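Local coordinates for protein 6-phosphogluconate dehydrogenase, NAD-binding (Mycolicibacterium smegmatis MC2 155, PDB 6SMT) that acts as an S-enantioselective imine reductase, binding NADPH and probably using its hydride to reduce C=N bonds to amines, at residues D123-T128 / A174-L179; I97-D102 / A138-A143; A147-H152 / G160-V165. All blocks are in the same frame, centred on the assembly; numbering follows the deposited sequence.

Contact 1 of 3, residues D123-T128 / A174-L179. With NDP (NADPH dihydro-nicotinamide-adenine-dinucleotide phosphate), chain L; 2EH ((2S)-2-ethylhexan-1-ol), chain N.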
loop_
_atom_site.group_PDB
_atom_site.type_symbol
_atom_site.label_atom_id
_atom_site.label_comp_id
_atom_site.label_asym_id
_atom_site.label_seq_id
_atom_site.Cartn_x
_atom_site.Cartn_y
_atom_site.Cartn_z
ATOM N N ASP B 123 15.538 22.255 -4.222
ATOM C CA ASP B 123 14.606 21.575 -3.314
ATOM C C ASP B 123 14.770 20.084 -3.497
ATOM O O ASP B 123 14.975 19.608 -4.633
ATOM C CB ASP B 123 13.147 21.949 -3.614
ATOM C CG ASP B 123 12.281 21.589 -2.392
ATOM O OD1 ASP B 123 12.595 22.114 -1.277
ATOM O OD2 ASP B 123 11.371 20.675 -2.510
ATOM N N GLY B 124 14.738 19.324 -2.418
ATOM C CA GLY B 124 14.857 17.875 -2.506
ATOM C C GLY B 124 13.870 17.168 -1.603
ATOM O O GLY B 124 13.296 17.775 -0.717
ATOM N N ALA B 125 13.559 15.943 -1.959
ATOM C CA ALA B 125 12.625 15.098 -1.229
ATOM C C ALA B 125 13.259 13.719 -1.096
ATOM O O ALA B 125 13.553 13.044 -2.105
ATOM C CB ALA B 125 11.323 15.012 -1.929
ATOM N N ILE B 126 13.460 13.309 0.135
ATOM C CA ILE B 126 14.001 11.983 0.482
ATOM C C ILE B 126 12.862 10.981 0.564
ATOM O O ILE B 126 11.888 11.199 1.297
ATOM C CB ILE B 126 14.764 12.024 1.821
ATOM C CG1 ILE B 126 15.877 13.087 1.810
ATOM C CG2 ILE B 126 15.311 10.616 2.154
ATOM C CD1 ILE B 126 16.323 13.426 3.192
ATOM N N MET B 127 12.911 9.933 -0.258
ATOM C CA MET B 127 11.786 9.017 -0.459
ATOM C C MET B 127 12.012 7.657 0.184
ATOM O O MET B 127 11.219 6.724 -0.087
ATOM C CB MET B 127 11.549 8.853 -1.966
ATOM C CG MET B 127 11.322 10.179 -2.666
ATOM S SD MET B 127 10.202 11.316 -1.940
ATOM C CE MET B 127 8.779 10.302 -1.613
ATOM N N THR B 128 12.966 7.537 1.089
ATOM C CA THR B 128 13.309 6.254 1.718
ATOM C C THR B 128 13.629 6.505 3.189
ATOM O O THR B 128 14.030 7.606 3.556
ATOM C CB THR B 128 14.442 5.580 0.930
ATOM O OG1 THR B 128 15.550 6.521 0.828
ATOM C CG2 THR B 128 14.027 5.200 -0.475
ATOM N N ALA B 174 6.149 18.182 -5.660
ATOM C CA ALA B 174 4.976 17.632 -6.302
ATOM C C ALA B 174 5.071 16.125 -6.372
ATOM O O ALA B 174 4.045 15.418 -6.105
ATOM C CB ALA B 174 4.795 18.207 -7.668
ATOM N N PHE B 175 6.226 15.563 -6.753
ATOM C CA PHE B 175 6.358 14.119 -6.643
ATOM C C PHE B 175 6.168 13.669 -5.201
ATOM O O PHE B 175 5.533 12.620 -4.944
ATOM C CB PHE B 175 7.763 13.684 -7.114
ATOM C CG PHE B 175 7.950 13.613 -8.610
ATOM C CD1 PHE B 175 8.172 14.731 -9.405
ATOM C CD2 PHE B 175 7.931 12.396 -9.249
ATOM C CE1 PHE B 175 8.302 14.632 -10.788
ATOM C CE2 PHE B 175 8.028 12.318 -10.640
ATOM C CZ PHE B 175 8.300 13.399 -11.376
ATOM N N ASP B 176 6.771 14.349 -4.242
ATOM C CA ASP B 176 6.670 13.947 -2.814
ATOM C C ASP B 176 5.204 13.871 -2.439
ATOM O O ASP B 176 4.793 12.959 -1.681
ATOM C CB ASP B 176 7.444 14.961 -1.965
ATOM C CG ASP B 176 7.877 14.499 -0.578
ATOM O OD1 ASP B 176 8.159 13.279 -0.427
ATOM O OD2 ASP B 176 8.106 15.413 0.296
ATOM N N MET B 177 4.405 14.865 -2.808
ATOM C CA MET B 177 2.983 14.850 -2.394
ATOM C C MET B 177 2.298 13.595 -2.918
ATOM O O MET B 177 1.494 12.967 -2.196
ATOM C CB MET B 177 2.197 16.049 -2.922
ATOM C CG MET B 177 2.602 17.415 -2.360
ATOM S SD MET B 177 2.531 17.682 -0.583
ATOM C CE MET B 177 4.141 17.087 -0.057
ATOM N N ALA B 178 2.591 13.204 -4.139
ATOM C CA ALA B 178 1.980 11.975 -4.708
ATOM C C ALA B 178 2.503 10.724 -4.022
ATOM O O ALA B 178 1.740 9.776 -3.633
ATOM C CB ALA B 178 2.224 11.913 -6.220
ATOM N N LEU B 179 3.802 10.609 -3.861
ATOM C CA LEU B 179 4.445 9.392 -3.384
ATOM C C LEU B 179 4.167 9.210 -1.897
ATOM O O LEU B 179 3.923 8.064 -1.404
ATOM C CB LEU B 179 5.932 9.460 -3.658
ATOM C CG LEU B 179 6.283 9.494 -5.160
ATOM C CD1 LEU B 179 7.751 9.883 -5.287
ATOM C CD2 LEU B 179 6.023 8.157 -5.823
HETATM P PA NDP L . 11.128 15.623 12.069
HETATM O O1A NDP L . 10.306 15.739 10.820
HETATM O O2A NDP L . 10.518 15.084 13.325
HETATM O O5B NDP L . 11.810 17.028 12.347
HETATM C C5B NDP L . 12.638 17.127 13.520
HETATM C C4B NDP L . 13.704 18.162 13.261
HETATM O O4B NDP L . 13.107 19.459 12.975
HETATM C C3B NDP L . 14.595 18.388 14.499
HETATM O O3B NDP L . 15.912 18.737 14.115
HETATM C C2B NDP L . 13.894 19.560 15.151
HETATM O O2B NDP L . 14.651 20.377 16.038
HETATM C C1B NDP L . 13.632 20.387 13.908
HETATM N N9A NDP L . 12.660 21.459 14.088
HETATM C C8A NDP L . 11.305 21.355 14.303
HETATM N N7A NDP L . 10.716 22.525 14.401
HETATM C C5A NDP L . 11.732 23.457 14.259
HETATM C C6A NDP L . 11.779 24.873 14.314
HETATM N N6A NDP L . 10.705 25.650 14.428
HETATM N N1A NDP L . 12.987 25.456 14.157
HETATM C C2A NDP L . 14.076 24.702 13.986
HETATM N N3A NDP L . 14.156 23.368 13.944
HETATM C C4A NDP L . 12.952 22.805 14.107
HETATM O O3 NDP L . 12.455 14.748 11.861
HETATM P PN NDP L . 13.055 13.714 10.860
HETATM O O1N NDP L . 14.506 13.719 11.052
HETATM O O2N NDP L . 12.337 12.421 11.011
HETATM O O5D NDP L . 12.655 14.247 9.396
HETATM C C5D NDP L . 13.212 15.452 8.883
HETATM C C4D NDP L . 12.582 15.672 7.529
HETATM O O4D NDP L . 12.984 14.571 6.674
HETATM C C3D NDP L . 11.049 15.734 7.492
HETATM O O3D NDP L . 10.561 16.751 6.625
HETATM C C2D NDP L . 10.676 14.364 6.956
HETATM O O2D NDP L . 9.430 14.290 6.269
HETATM C C1D NDP L . 11.826 14.009 6.051
HETATM N N1N NDP L . 12.054 12.557 5.908
HETATM C C2N NDP L . 12.220 11.769 7.016
HETATM C C3N NDP L . 12.345 10.424 6.918
HETATM C C7N NDP L . 12.514 9.553 8.099
HETATM O O7N NDP L . 12.566 8.324 7.867
HETATM N N7N NDP L . 12.637 10.038 9.323
HETATM C C4N NDP L . 12.271 9.777 5.625
HETATM C C5N NDP L . 12.157 10.658 4.481
HETATM C C6N NDP L . 12.092 11.964 4.622
HETATM P P2B NDP L . 14.810 19.847 17.568
HETATM O O1X NDP L . 15.361 21.104 18.308
HETATM O O2X NDP L . 13.406 19.498 18.055
HETATM O O3X NDP L . 15.702 18.672 17.621
HETATM C C7 2EH N . 8.255 8.895 4.752
HETATM C C8 2EH N . 9.670 7.488 3.228
HETATM C C9 2EH N . 8.812 7.758 2.005
HETATM C C12 2EH N . 8.909 6.670 6.873
HETATM C C7A 2EH N . 8.893 7.525 4.526
HETATM O O7C 2EH N . 8.975 9.890 5.480
HETATM C CBA 2EH N . 9.703 6.967 5.667
HETATM C CCA 2EH N . 9.456 5.596 7.726
HETATM C CCB 2EH N . 8.348 5.036 8.611
HETATM O O HOH W 1 9.633 12.764 1.728
#
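The contact lies at the cofactor cleft, where the Rossmann-type sheet meets the long helix 171-199. A125 and M127 come from the end of strand 120-126 and the loop after it; D176 and L179 come from the helix. The A125 methyl rests against the carboxylate group, with A125 CB 3.7 Å from D176 CG. M127 passes obliquely beside the same carboxylate, and its SD is 3.2 Å from D176 OD1. Bends at chi2 (-47°) and chi3 (-49°) curl the M127 chain and carry its methyl to the helix. There M127 CE packs 3.6 Å from L179 CB, the two side chains at about a right angle. The polar link is a water. It donates to I126 O at 2.8 Å and to D176 OD1 at 2.7 Å. The other carboxylate oxygen, OD2, is hydrogen-bonded to S101 OG, so the group is held at both oxygens and its rotation is limited. The loop also reaches the ligands. T128 O is 3.5 Å from C4N of NDP, the hydride-carrying carbon, and M127 O is 3.4 Å from C9 of 2EH. Strand 120-126 is flanked by strands 95-98 and 139-143, through backbone bonds of G124 to G98 and of A125 to L141. L141 also packs on F175 and L179 of the helix, and the F175 ring meets H210 of the second subunit.

Contact 2 of 3, residues I97-D102 / A138-A143. With NDP (NADPH dihydro-nicotinamide-adenine-dinucleotide phosphate), chain L.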
loop_
_atom_site.group_PDB
_atom_site.type_symbol
_atom_site.label_atom_id
_atom_site.label_comp_id
_atom_site.label_asym_id
_atom_site.label_seq_id
_atom_site.Cartn_x
_atom_site.Cartn_y
_atom_site.Cartn_z
ATOM N N ILE B 97 20.124 23.398 0.125
ATOM C CA ILE B 97 19.174 22.389 -0.374
ATOM C C ILE B 97 18.180 22.132 0.732
ATOM O O ILE B 97 18.529 21.642 1.824
ATOM C CB ILE B 97 19.869 21.103 -0.831
ATOM C CG1 ILE B 97 20.896 21.447 -1.906
ATOM C CG2 ILE B 97 18.852 20.094 -1.293
ATOM C CD1 ILE B 97 21.607 20.220 -2.487
ATOM N N GLY B 98 16.905 22.350 0.447
ATOM C CA GLY B 98 15.834 22.024 1.368
ATOM C C GLY B 98 15.564 20.547 1.250
ATOM O O GLY B 98 15.378 20.064 0.136
ATOM N N LEU B 99 15.562 19.842 2.348
ATOM C CA LEU B 99 15.221 18.402 2.405
ATOM C C LEU B 99 14.162 18.235 3.462
ATOM O O LEU B 99 14.224 17.289 4.283
ATOM C CB LEU B 99 16.487 17.552 2.689
ATOM C CG LEU B 99 17.519 17.588 1.610
ATOM C CD1 LEU B 99 18.760 16.814 2.102
ATOM C CD2 LEU B 99 17.046 17.020 0.299
ATOM N N SER B 100 13.151 19.054 3.506
ATOM C CA SER B 100 12.109 19.070 4.529
ATOM C C SER B 100 10.758 18.983 3.843
ATOM O O SER B 100 10.444 19.864 2.999
ATOM C CB SER B 100 12.215 20.358 5.373
ATOM O OG SER B 100 13.543 20.441 5.964
ATOM N N SER B 101 9.955 17.975 4.121
ATOM C CA SER B 101 8.765 17.715 3.293
ATOM C C SER B 101 7.699 18.795 3.457
ATOM O O SER B 101 7.304 19.061 4.615
ATOM C CB SER B 101 8.255 16.304 3.675
ATOM O OG SER B 101 7.163 15.968 2.804
ATOM N N ASP B 102 7.248 19.397 2.385
ATOM C CA ASP B 102 6.192 20.401 2.395
ATOM C C ASP B 102 5.711 20.583 0.953
ATOM O O ASP B 102 6.110 19.820 0.053
ATOM C CB ASP B 102 6.699 21.730 3.006
ATOM C CG ASP B 102 5.679 22.539 3.777
ATOM O OD1 ASP B 102 4.488 22.591 3.324
ATOM O OD2 ASP B 102 6.052 23.155 4.829
ATOM N N ALA B 138 18.652 4.054 -1.066
ATOM C CA ALA B 138 18.000 5.364 -0.872
ATOM C C ALA B 138 17.666 5.996 -2.179
ATOM O O ALA B 138 18.362 5.816 -3.189
ATOM C CB ALA B 138 18.887 6.287 -0.049
ATOM N N SER B 139 16.663 6.880 -2.137
ATOM C CA SER B 139 16.277 7.691 -3.303
ATOM C C SER B 139 15.961 9.095 -2.842
ATOM O O SER B 139 15.146 9.259 -1.941
ATOM C CB SER B 139 15.089 7.095 -4.006
ATOM O OG SER B 139 14.595 7.964 -5.035
ATOM N N ILE B 140 16.564 10.085 -3.510
ATOM C CA ILE B 140 16.331 11.515 -3.212
ATOM C C ILE B 140 16.024 12.166 -4.548
ATOM O O ILE B 140 16.764 12.003 -5.552
ATOM C CB ILE B 140 17.495 12.165 -2.457
ATOM C CG1 ILE B 140 17.929 11.342 -1.249
ATOM C CG2 ILE B 140 17.048 13.574 -2.061
ATOM C CD1 ILE B 140 19.116 11.923 -0.537
ATOM N N LEU B 141 14.936 12.928 -4.586
ATOM C CA LEU B 141 14.511 13.689 -5.779
ATOM C C LEU B 141 14.923 15.145 -5.605
ATOM O O LEU B 141 14.854 15.692 -4.461
ATOM C CB LEU B 141 12.983 13.633 -5.944
ATOM C CG LEU B 141 12.384 12.276 -5.797
ATOM C CD1 LEU B 141 10.889 12.377 -6.056
ATOM C CD2 LEU B 141 12.980 11.309 -6.743
ATOM N N PHE B 142 15.249 15.830 -6.704
ATOM C CA PHE B 142 15.706 17.226 -6.625
ATOM C C PHE B 142 15.072 18.000 -7.740
ATOM O O PHE B 142 14.810 17.517 -8.818
ATOM C CB PHE B 142 17.234 17.329 -6.812
ATOM C CG PHE B 142 18.028 16.663 -5.720
ATOM C CD1 PHE B 142 18.291 15.312 -5.808
ATOM C CD2 PHE B 142 18.502 17.362 -4.640
ATOM C CE1 PHE B 142 18.949 14.649 -4.797
ATOM C CE2 PHE B 142 19.219 16.697 -3.641
ATOM C CZ PHE B 142 19.451 15.363 -3.750
ATOM N N ALA B 143 14.894 19.294 -7.461
ATOM C CA ALA B 143 14.336 20.265 -8.427
ATOM C C ALA B 143 15.017 21.628 -8.268
ATOM O O ALA B 143 15.393 22.026 -7.165
ATOM C CB ALA B 143 12.836 20.406 -8.291
HETATM P PA NDP L . 11.128 15.623 12.069
HETATM O O1A NDP L . 10.306 15.739 10.820
HETATM O O2A NDP L . 10.518 15.084 13.325
HETATM O O5B NDP L . 11.810 17.028 12.347
HETATM C C5B NDP L . 12.638 17.127 13.520
HETATM C C4B NDP L . 13.704 18.162 13.261
HETATM O O4B NDP L . 13.107 19.459 12.975
HETATM C C3B NDP L . 14.595 18.388 14.499
HETATM O O3B NDP L . 15.912 18.737 14.115
HETATM C C2B NDP L . 13.894 19.560 15.151
HETATM O O2B NDP L . 14.651 20.377 16.038
HETATM C C1B NDP L . 13.632 20.387 13.908
HETATM N N9A NDP L . 12.660 21.459 14.088
HETATM C C8A NDP L . 11.305 21.355 14.303
HETATM N N7A NDP L . 10.716 22.525 14.401
HETATM C C5A NDP L . 11.732 23.457 14.259
HETATM C C6A NDP L . 11.779 24.873 14.314
HETATM N N6A NDP L . 10.705 25.650 14.428
HETATM N N1A NDP L . 12.987 25.456 14.157
HETATM C C2A NDP L . 14.076 24.702 13.986
HETATM N N3A NDP L . 14.156 23.368 13.944
HETATM C C4A NDP L . 12.952 22.805 14.107
HETATM O O3 NDP L . 12.455 14.748 11.861
HETATM P PN NDP L . 13.055 13.714 10.860
HETATM O O1N NDP L . 14.506 13.719 11.052
HETATM O O2N NDP L . 12.337 12.421 11.011
HETATM O O5D NDP L . 12.655 14.247 9.396
HETATM C C5D NDP L . 13.212 15.452 8.883
HETATM C C4D NDP L . 12.582 15.672 7.529
HETATM O O4D NDP L . 12.984 14.571 6.674
HETATM C C3D NDP L . 11.049 15.734 7.492
HETATM O O3D NDP L . 10.561 16.751 6.625
HETATM C C2D NDP L . 10.676 14.364 6.956
HETATM O O2D NDP L . 9.430 14.290 6.269
HETATM C C1D NDP L . 11.826 14.009 6.051
HETATM N N1N NDP L . 12.054 12.557 5.908
HETATM C C2N NDP L . 12.220 11.769 7.016
HETATM C C3N NDP L . 12.345 10.424 6.918
HETATM C C7N NDP L . 12.514 9.553 8.099
HETATM O O7N NDP L . 12.566 8.324 7.867
HETATM N N7N NDP L . 12.637 10.038 9.323
HETATM C C4N NDP L . 12.271 9.777 5.625
HETATM C C5N NDP L . 12.157 10.658 4.481
HETATM C C6N NDP L . 12.092 11.964 4.622
HETATM P P2B NDP L . 14.810 19.847 17.568
HETATM O O1X NDP L . 15.361 21.104 18.308
HETATM O O2X NDP L . 13.406 19.498 18.055
HETATM O O3X NDP L . 15.702 18.672 17.621
#
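I97 and L99 on one side meet F142 and I140 on the other, in two hydrophobic pairs. Their strands, 95-98 and 139-143, are not neighbours in the sheet. Strand 120-126 runs between them, and the side chains meet over it. I97 CG1 lies beside the backbone N (chi1 -57°), which leaves CG2 anti to N and facing the ring. I97 CG2 reaches F142 CE2 at 4.1 Å. It comes to the edge of the phenyl ring, near the ring plane, and not over a face. The two side chains cross at about a right angle. The second pair is also made by branch ends. L99 CD1 prolongs its side chain (chi2 175°), and the other methyl, CD2, branches off to make the contact. L99 CD2 lies 4.2 Å from I140 CG2, again with the chains at about a right angle. Past L99 the segment turns to the cofactor. S101 N donates to O3D of NDP at 2.9 Å, a nearly straight bond of 163°. The S101 methylene follows the same ribose, with CB 3.5 Å from O2D of NDP. The turn is fixed by polar bonds to the neighbouring strand region: L99 O accepts from N73 ND2, and S100 OG is bonded to V74 N and V72 O. The chemistry is therefore split. Between the strands there are only loose van der Waals contacts of buried methyls and a ring edge, with no polar bond to set direction. The directional bonds are at 99-101, where a backbone amide holds a hydroxyl of the nicotinamide ribose.

Contact 3 of 3, residues A147-H152 / G160-V165; sequences ALFDEH and GQLTWV
W164 NE1 is hydrogen-bonded to the carbonyl O of G144, which anchors the indole just before helix 146-156. The rest of the contact is apolar and centres on the F149 ring. W164 CB lies over one face of this ring. It is 3.8 Å from the centroid of the F149 ring and 14° off its normal, a CH-pi contact. F149 reaches the strand because its CG is anti to the backbone N (chi1 172°), which sends the ring out from the helix. The F149 ring and the five-membered ring of W164 are obliquely placed. Their centroids are 5.2 Å apart and their planes make 31°. W164 CD1 also meets the stem of the phenylalanine, 3.8 Å from F149 CB. L162, two residues earlier on the strand, approaches at the edge of the F149 ring. Its CB is 4.1 Å from F149 CZ. F149 is buried, while W164 and L162 keep some exposure. F142 of strand 139-143 meets the F149 ring as well. The helix thus packs on both strands that it connects. This is the packing of a beta-alpha-beta crossover, here strand 139-143, helix 146-156 and strand 161-164.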
loop_
_atom_site.group_PDB
_atom_site.type_symbol
_atom_site.label_atom_id
_atom_site.label_comp_id
_atom_site.label_asym_id
_atom_site.label_seq_id
_atom_site.Cartn_x
_atom_site.Cartn_y
_atom_site.Cartn_z
ATOM N N ALA B 147 22.158 22.888 -13.716
ATOM C CA ALA B 147 23.607 23.040 -13.529
ATOM C C ALA B 147 23.968 23.025 -12.074
ATOM O O ALA B 147 25.076 22.610 -11.739
ATOM C CB ALA B 147 24.022 24.381 -14.114
ATOM N N LEU B 148 23.083 23.516 -11.213
ATOM C CA LEU B 148 23.363 23.571 -9.762
ATOM C C LEU B 148 23.276 22.154 -9.207
ATOM O O LEU B 148 24.135 21.729 -8.381
ATOM C CB LEU B 148 22.345 24.513 -9.127
ATOM C CG LEU B 148 22.465 24.675 -7.629
ATOM C CD1 LEU B 148 23.795 25.324 -7.334
ATOM C CD2 LEU B 148 21.313 25.550 -7.141
ATOM N N PHE B 149 22.297 21.348 -9.623
ATOM C CA PHE B 149 22.281 19.933 -9.280
ATOM C C PHE B 149 23.600 19.265 -9.732
ATOM O O PHE B 149 24.203 18.545 -8.989
ATOM C CB PHE B 149 21.060 19.276 -9.896
ATOM C CG PHE B 149 21.072 17.788 -9.756
ATOM C CD1 PHE B 149 20.712 17.160 -8.568
ATOM C CD2 PHE B 149 21.387 17.002 -10.835
ATOM C CE1 PHE B 149 20.748 15.780 -8.449
ATOM C CE2 PHE B 149 21.386 15.644 -10.753
ATOM C CZ PHE B 149 21.114 15.027 -9.547
ATOM N N ASP B 150 23.993 19.527 -10.967
ATOM C CA ASP B 150 25.216 18.876 -11.487
ATOM C C ASP B 150 26.443 19.293 -10.662
ATOM O O ASP B 150 27.330 18.427 -10.449
ATOM C CB ASP B 150 25.394 19.242 -12.964
ATOM C CG ASP B 150 24.271 18.696 -13.823
ATOM O OD1 ASP B 150 23.667 17.635 -13.512
ATOM O OD2 ASP B 150 24.073 19.274 -14.895
ATOM N N GLU B 151 26.523 20.522 -10.238
ATOM C CA GLU B 151 27.635 21.091 -9.424
ATOM C C GLU B 151 27.800 20.281 -8.147
ATOM O O GLU B 151 28.947 20.063 -7.687
ATOM C CB GLU B 151 27.435 22.564 -9.124
ATOM C CG GLU B 151 28.424 23.172 -8.145
ATOM C CD GLU B 151 28.266 24.674 -7.927
ATOM O OE1 GLU B 151 27.508 25.329 -8.716
ATOM O OE2 GLU B 151 28.903 25.169 -6.983
ATOM N N HIS B 152 26.692 19.849 -7.509
ATOM C CA HIS B 152 26.692 19.251 -6.151
ATOM C C HIS B 152 26.457 17.739 -6.183
ATOM O O HIS B 152 26.537 17.135 -5.156
ATOM C CB HIS B 152 25.629 19.941 -5.273
ATOM C CG HIS B 152 26.017 21.356 -5.065
ATOM N ND1 HIS B 152 27.174 21.682 -4.307
ATOM C CD2 HIS B 152 25.485 22.535 -5.490
ATOM C CE1 HIS B 152 27.313 23.022 -4.360
ATOM N NE2 HIS B 152 26.275 23.547 -5.029
ATOM N N GLY B 160 22.691 8.452 -1.701
ATOM C CA GLY B 160 21.693 7.570 -2.324
ATOM C C GLY B 160 21.597 7.768 -3.820
ATOM O O GLY B 160 22.412 8.485 -4.403
ATOM N N GLN B 161 20.684 7.097 -4.458
ATOM C CA GLN B 161 20.351 7.317 -5.854
ATOM C C GLN B 161 19.587 8.628 -5.997
ATOM O O GLN B 161 18.725 8.915 -5.138
ATOM C CB GLN B 161 19.494 6.188 -6.442
ATOM C CG GLN B 161 20.222 4.859 -6.304
ATOM C CD GLN B 161 19.754 3.796 -7.254
ATOM O OE1 GLN B 161 19.733 4.017 -8.475
ATOM N NE2 GLN B 161 19.499 2.625 -6.694
ATOM N N LEU B 162 20.056 9.463 -6.900
ATOM C CA LEU B 162 19.509 10.811 -7.082
ATOM C C LEU B 162 18.733 10.932 -8.365
ATOM O O LEU B 162 19.079 10.321 -9.422
ATOM C CB LEU B 162 20.663 11.810 -7.083
ATOM C CG LEU B 162 21.749 11.655 -6.045
ATOM C CD1 LEU B 162 22.767 12.749 -6.311
ATOM C CD2 LEU B 162 21.233 11.674 -4.632
ATOM N N THR B 163 17.632 11.673 -8.337
ATOM C CA THR B 163 16.864 11.961 -9.558
ATOM C C THR B 163 16.565 13.447 -9.616
ATOM O O THR B 163 15.933 13.925 -8.659
ATOM C CB THR B 163 15.504 11.229 -9.643
ATOM O OG1 THR B 163 15.737 9.827 -9.469
ATOM C CG2 THR B 163 14.841 11.451 -10.993
ATOM N N TRP B 164 17.000 14.124 -10.677
ATOM C CA TRP B 164 16.606 15.513 -10.940
ATOM C C TRP B 164 15.342 15.482 -11.750
ATOM O O TRP B 164 15.303 14.884 -12.854
ATOM C CB TRP B 164 17.775 16.278 -11.564
ATOM C CG TRP B 164 17.408 17.681 -11.939
ATOM C CD1 TRP B 164 17.488 18.737 -11.102
ATOM C CD2 TRP B 164 17.000 18.172 -13.219
ATOM N NE1 TRP B 164 17.152 19.878 -11.763
ATOM C CE2 TRP B 164 16.862 19.561 -13.082
ATOM C CE3 TRP B 164 16.758 17.558 -14.443
ATOM C CZ2 TRP B 164 16.499 20.387 -14.152
ATOM C CZ3 TRP B 164 16.319 18.365 -15.486
ATOM C CH2 TRP B 164 16.161 19.743 -15.317
ATOM N N VAL B 165 14.283 16.158 -11.246
ATOM C CA VAL B 165 12.952 16.064 -11.893
ATOM C C VAL B 165 12.576 17.321 -12.635
ATOM O O VAL B 165 11.477 17.358 -13.223
ATOM C CB VAL B 165 11.863 15.628 -10.879
ATOM C CG1 VAL B 165 12.207 14.284 -10.306
ATOM C CG2 VAL B 165 11.653 16.647 -9.773
#

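Contacts 1 and 2 are fully buried near the centre of the chain and both touch NADPH. Contact 3 is partly buried, about 17 Å from the chain centre, at the outer strand of the sheet. All three reach the same sheet. Contact 1 joins it to helix 171-199, contact 2 reaches across one strand of it, and contact 3 packs helix 146-156 on its edge strand, 161-164. F142 ties contacts 2 and 3: its N and O pair with T163 O and V165 N. V165 in turn packs on F175 of contact 1. The chemistry changes with place: a carboxylate, a water and some apolar packing at the cleft, methyls and a ring edge between the strands, aromatic packing toward the rim.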